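Local coordinates for protein ORF99 (PDB 3DF6) that is of unknown function but belongs to a family related to the archaeal viral anti-CRISPR protein AcrID1, and may therefore act against host CRISPR defence, at residues S50-Y61 / K72-Q80. The protein carries 2 engineered substitutions. Numbering follows the deposited sequence.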
loop_
_atom_site.group_PDB
_atom_site.type_symbol
_atom_site.label_atom_id
_atom_site.label_comp_id
_atom_site.label_asym_id
_atom_site.label_seq_id
_atom_site.Cartn_x
_atom_site.Cartn_y
_atom_site.Cartn_z
ATOM N N SER C 50 0.611 21.786 4.727
ATOM C CA SER C 50 1.614 21.137 5.557
ATOM C C SER C 50 1.351 21.536 6.997
ATOM O O SER C 50 1.283 22.717 7.289
ATOM C CB SER C 50 3.020 21.594 5.151
ATOM O OG SER C 50 4.007 21.059 6.011
ATOM N N ALA C 51 1.189 20.552 7.877
ATOM C CA ALA C 51 0.902 20.813 9.283
ATOM C C ALA C 51 1.962 20.116 10.123
ATOM O O ALA C 51 2.285 18.953 9.879
ATOM C CB ALA C 51 -0.485 20.295 9.642
ATOM N N GLU C 52 2.508 20.848 11.088
ATOM C CA GLU C 52 3.474 20.322 12.043
ATOM C C GLU C 52 2.814 20.098 13.394
ATOM O O GLU C 52 2.135 20.983 13.942
ATOM C CB GLU C 52 4.657 21.284 12.212
ATOM C CG GLU C 52 5.841 20.727 13.022
ATOM C CD GLU C 52 6.906 21.785 13.310
ATOM O OE1 GLU C 52 6.923 22.817 12.613
ATOM O OE2 GLU C 52 7.720 21.598 14.242
ATOM N N ASN C 53 3.044 18.915 13.948
ATOM C CA ASN C 53 2.552 18.585 15.266
ATOM C C ASN C 53 3.576 17.710 15.988
ATOM O O ASN C 53 3.929 16.655 15.479
ATOM C CB ASN C 53 1.221 17.847 15.117
ATOM C CG ASN C 53 0.545 17.600 16.439
ATOM O OD1 ASN C 53 0.891 18.188 17.443
ATOM N ND2 ASN C 53 -0.426 16.704 16.441
ATOM N N ASN C 54 4.072 18.163 17.140
ATOM C CA ASN C 54 5.039 17.384 17.940
ATOM C C ASN C 54 6.263 16.878 17.149
ATOM O O ASN C 54 6.660 15.717 17.289
ATOM C CB ASN C 54 4.343 16.188 18.626
ATOM C CG ASN C 54 3.311 16.605 19.652
ATOM O OD1 ASN C 54 2.931 17.774 19.737
ATOM N ND2 ASN C 54 2.857 15.647 20.452
ATOM N N GLY C 55 6.856 17.747 16.331
ATOM C CA GLY C 55 8.053 17.406 15.561
ATOM C C GLY C 55 7.782 16.562 14.327
ATOM O O GLY C 55 8.718 16.158 13.636
ATOM N N ILE C 56 6.508 16.303 14.036
ATOM C CA ILE C 56 6.140 15.495 12.885
ATOM C C ILE C 56 5.293 16.329 11.925
ATOM O O ILE C 56 4.342 17.008 12.345
ATOM C CB ILE C 56 5.360 14.206 13.294
ATOM C CG1 ILE C 56 6.151 13.386 14.322
ATOM C CG2 ILE C 56 5.032 13.352 12.044
ATOM C CD1 ILE C 56 5.431 12.129 14.892
ATOM N N PHE C 57 5.640 16.278 10.643
ATOM C CA PHE C 57 4.795 16.857 9.594
ATOM C C PHE C 57 3.838 15.900 8.896
ATOM O O PHE C 57 4.230 14.807 8.424
ATOM C CB PHE C 57 5.636 17.474 8.492
ATOM C CG PHE C 57 6.442 18.621 8.946
ATOM C CD1 PHE C 57 5.997 19.921 8.732
ATOM C CD2 PHE C 57 7.637 18.419 9.622
ATOM C CE1 PHE C 57 6.738 20.995 9.160
ATOM C CE2 PHE C 57 8.392 19.515 10.059
ATOM C CZ PHE C 57 7.932 20.797 9.831
ATOM N N ILE C 58 2.581 16.340 8.776
ATOM C CA ILE C 58 1.684 15.636 7.867
ATOM C C ILE C 58 1.369 16.628 6.760
ATOM O O ILE C 58 0.777 17.692 7.017
ATOM C CB ILE C 58 0.387 15.131 8.495
ATOM C CG1 ILE C 58 0.710 14.192 9.659
ATOM C CG2 ILE C 58 -0.443 14.399 7.401
ATOM C CD1 ILE C 58 -0.475 13.688 10.431
ATOM N N ASP C 59 1.802 16.293 5.548
ATOM C CA ASP C 59 1.441 17.080 4.382
ATOM C C ASP C 59 0.327 16.405 3.600
ATOM O O ASP C 59 0.285 15.184 3.480
ATOM C CB ASP C 59 2.630 17.288 3.454
ATOM C CG ASP C 59 3.715 18.162 4.058
ATOM O OD1 ASP C 59 3.610 18.607 5.231
ATOM O OD2 ASP C 59 4.705 18.380 3.343
ATOM N N GLU C 60 -0.555 17.225 3.056
ATOM C CA GLU C 60 -1.647 16.759 2.233
ATOM C C GLU C 60 -1.456 17.360 0.846
ATOM O O GLU C 60 -1.451 18.574 0.702
ATOM C CB GLU C 60 -2.957 17.233 2.840
ATOM C CG GLU C 60 -4.184 16.852 2.043
ATOM C CD GLU C 60 -5.435 17.492 2.642
ATOM O OE1 GLU C 60 -5.412 17.847 3.847
ATOM O OE2 GLU C 60 -6.426 17.653 1.915
ATOM N N TYR C 61 -1.275 16.506 -0.148
ATOM C CA TYR C 61 -1.057 16.936 -1.527
ATOM C C TYR C 61 -2.245 16.521 -2.370
ATOM O O TYR C 61 -2.646 15.370 -2.341
ATOM C CB TYR C 61 0.197 16.291 -2.084
ATOM C CG TYR C 61 1.431 16.559 -1.242
ATOM C CD1 TYR C 61 2.047 17.816 -1.253
ATOM C CD2 TYR C 61 1.971 15.566 -0.444
ATOM C CE1 TYR C 61 3.203 18.070 -0.464
ATOM C CE2 TYR C 61 3.118 15.796 0.331
ATOM C CZ TYR C 61 3.720 17.040 0.316
ATOM O OH TYR C 61 4.849 17.248 1.078
ATOM N N LYS C 72 -5.847 12.558 -3.397
ATOM C CA LYS C 72 -5.157 13.198 -2.274
ATOM C C LYS C 72 -4.147 12.250 -1.655
ATOM O O LYS C 72 -4.448 11.073 -1.405
ATOM C CB LYS C 72 -6.124 13.669 -1.197
ATOM C CG LYS C 72 -7.083 14.805 -1.666
ATOM C CD LYS C 72 -7.940 15.251 -0.460
ATOM C CE LYS C 72 -8.827 16.434 -0.791
ATOM N NZ LYS C 72 -9.920 16.702 0.247
ATOM N N LEU C 73 -2.958 12.788 -1.415
ATOM C CA LEU C 73 -1.844 12.044 -0.834
ATOM C C LEU C 73 -1.420 12.666 0.492
ATOM O O LEU C 73 -1.099 13.850 0.562
ATOM C CB LEU C 73 -0.656 12.055 -1.810
ATOM C CG LEU C 73 0.514 11.148 -1.419
ATOM C CD1 LEU C 73 0.124 9.650 -1.711
ATOM C CD2 LEU C 73 1.795 11.564 -2.113
ATOM N N PHE C 74 -1.432 11.870 1.556
ATOM C CA PHE C 74 -0.978 12.332 2.857
ATOM C C PHE C 74 0.356 11.664 3.167
ATOM O O PHE C 74 0.450 10.437 3.128
ATOM C CB PHE C 74 -1.993 11.949 3.934
ATOM C CG PHE C 74 -3.332 12.573 3.749
ATOM C CD1 PHE C 74 -3.650 13.744 4.423
ATOM C CD2 PHE C 74 -4.289 11.987 2.905
ATOM C CE1 PHE C 74 -4.900 14.343 4.272
ATOM C CE2 PHE C 74 -5.548 12.583 2.730
ATOM C CZ PHE C 74 -5.850 13.773 3.417
ATOM N N VAL C 75 1.375 12.464 3.481
ATOM C CA VAL C 75 2.703 11.943 3.815
ATOM C C VAL C 75 3.071 12.443 5.199
ATOM O O VAL C 75 3.138 13.645 5.439
ATOM C CB VAL C 75 3.809 12.373 2.790
ATOM C CG1 VAL C 75 5.148 11.733 3.143
ATOM C CG2 VAL C 75 3.415 11.996 1.363
ATOM N N GLU C 76 3.267 11.512 6.119
ATOM C CA GLU C 76 3.671 11.836 7.466
ATOM C C GLU C 76 5.184 11.629 7.587
ATOM O O GLU C 76 5.686 10.545 7.279
ATOM C CB GLU C 76 2.938 10.919 8.447
ATOM C CG GLU C 76 3.106 11.290 9.914
ATOM C CD GLU C 76 2.637 10.171 10.860
ATOM O OE1 GLU C 76 2.252 9.103 10.365
ATOM O OE2 GLU C 76 2.658 10.365 12.091
ATOM N N TYR C 77 5.909 12.654 8.034
ATOM C CA TYR C 77 7.370 12.574 8.061
ATOM C C TYR C 77 8.035 13.408 9.145
ATOM O O TYR C 77 7.431 14.351 9.694
ATOM C CB TYR C 77 7.977 12.951 6.693
ATOM C CG TYR C 77 7.697 14.374 6.227
ATOM C CD1 TYR C 77 8.601 15.413 6.479
ATOM C CD2 TYR C 77 6.518 14.674 5.541
ATOM C CE1 TYR C 77 8.330 16.722 6.042
ATOM C CE2 TYR C 77 6.244 15.948 5.105
ATOM C CZ TYR C 77 7.148 16.968 5.348
ATOM O OH TYR C 77 6.843 18.223 4.899
ATOM N N VAL C 78 9.297 13.062 9.417
ATOM C CA VAL C 78 10.175 13.865 10.265
ATOM C C VAL C 78 11.319 14.423 9.403
ATOM O O VAL C 78 11.956 13.687 8.647
ATOM C CB VAL C 78 10.706 13.051 11.459
ATOM C CG1 VAL C 78 11.644 13.901 12.340
ATOM C CG2 VAL C 78 9.539 12.486 12.294
ATOM N N ARG C 79 11.555 15.731 9.506
ATOM C CA ARG C 79 12.648 16.377 8.776
ATOM C C ARG C 79 13.994 16.143 9.471
ATOM O O ARG C 79 14.182 16.513 10.631
ATOM C CB ARG C 79 12.396 17.872 8.616
ATOM C CG ARG C 79 11.197 18.232 7.764
ATOM C CD ARG C 79 11.238 19.729 7.386
ATOM N NE ARG C 79 9.886 20.231 7.136
ATOM C CZ ARG C 79 9.338 20.431 5.936
ATOM N NH1 ARG C 79 10.022 20.213 4.813
ATOM N NH2 ARG C 79 8.091 20.867 5.862
ATOM N N GLN C 80 14.922 15.531 8.741
ATOM C CA GLN C 80 16.246 15.206 9.271
ATOM C C GLN C 80 17.318 16.195 8.777
ATOM O O GLN C 80 17.047 17.006 7.879
ATOM C CB GLN C 80 16.598 13.750 8.926
ATOM C CG GLN C 80 15.521 12.726 9.376
ATOM C CD GLN C 80 15.472 12.522 10.893
ATOM O OE1 GLN C 80 16.313 13.046 11.630
ATOM N NE2 GLN C 80 14.498 11.740 11.357
HETATM O O HOH W 1 10.298 17.022 11.644
#
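Phe-57, Asp-59 and Tyr-61 form hydrogen-bonded pairs with Tyr-77, Val-75 and Leu-73, six backbone bonds in all, as strands 56-61 and 72-80 run antiparallel, their N-to-C directions 164° apart. Beyond Phe-57, where the first strand emerges from the type I' turn of Asn-53 to Ile-56, a water carries the pairing on, donating to Gly-55 O and accepting from Arg-79 N. On the face bearing Tyr-77, polar contacts converge on the buried carboxylate of Asp-59. Tyr-77 places CG between its backbone N and carbonyl carbon (chi1 62°), which leans the ring across to the other strand; its OH gives a hydrogen bond to Asp-59 OD2 at 2.6 Å, from above the carboxylate plane. Ser-50 OG, from strand 47-53, donates a hydrogen bond to Asp-59 OD1 at 2.6 Å, and Tyr-61 OH adds a weak bond to OD2, so several hydroxyl donors would help to stabilise a buried negative charge. Phe-57 CB sits over the Tyr-77 ring, 3.7 Å from its centroid, in a CH-pi contact. Arg-79 lies over one face of the Phe-57 ring: CZ is 4.1 Å from the ring centroid, a cation-pi contact in which the guanidinium stands nearly upright, its plane 80° from the ring. The opposite face of the sheet, with Ile-58, Glu-60, Phe-74 and Glu-76, mixes apolar and charged side chains. Glu-60 runs alongside Phe-74 with CG 3.4 Å from CE1, while Ile-56 CG2 meets Glu-76 CG at 3.5 Å. The long salt bridge of Glu-60 OE2 with Lys-72 NZ (4.0 Å) is secondary to the one Lys-72 makes with Asp-95. The hairpin of strands 56-64 and 69-80 occupies the interior of a five-stranded antiparallel sheet, between strands 47-53 and 84-96, with Phe-38 of helix 35-42 packed against Tyr-61, Val-75 and, edge-to-face, Tyr-77.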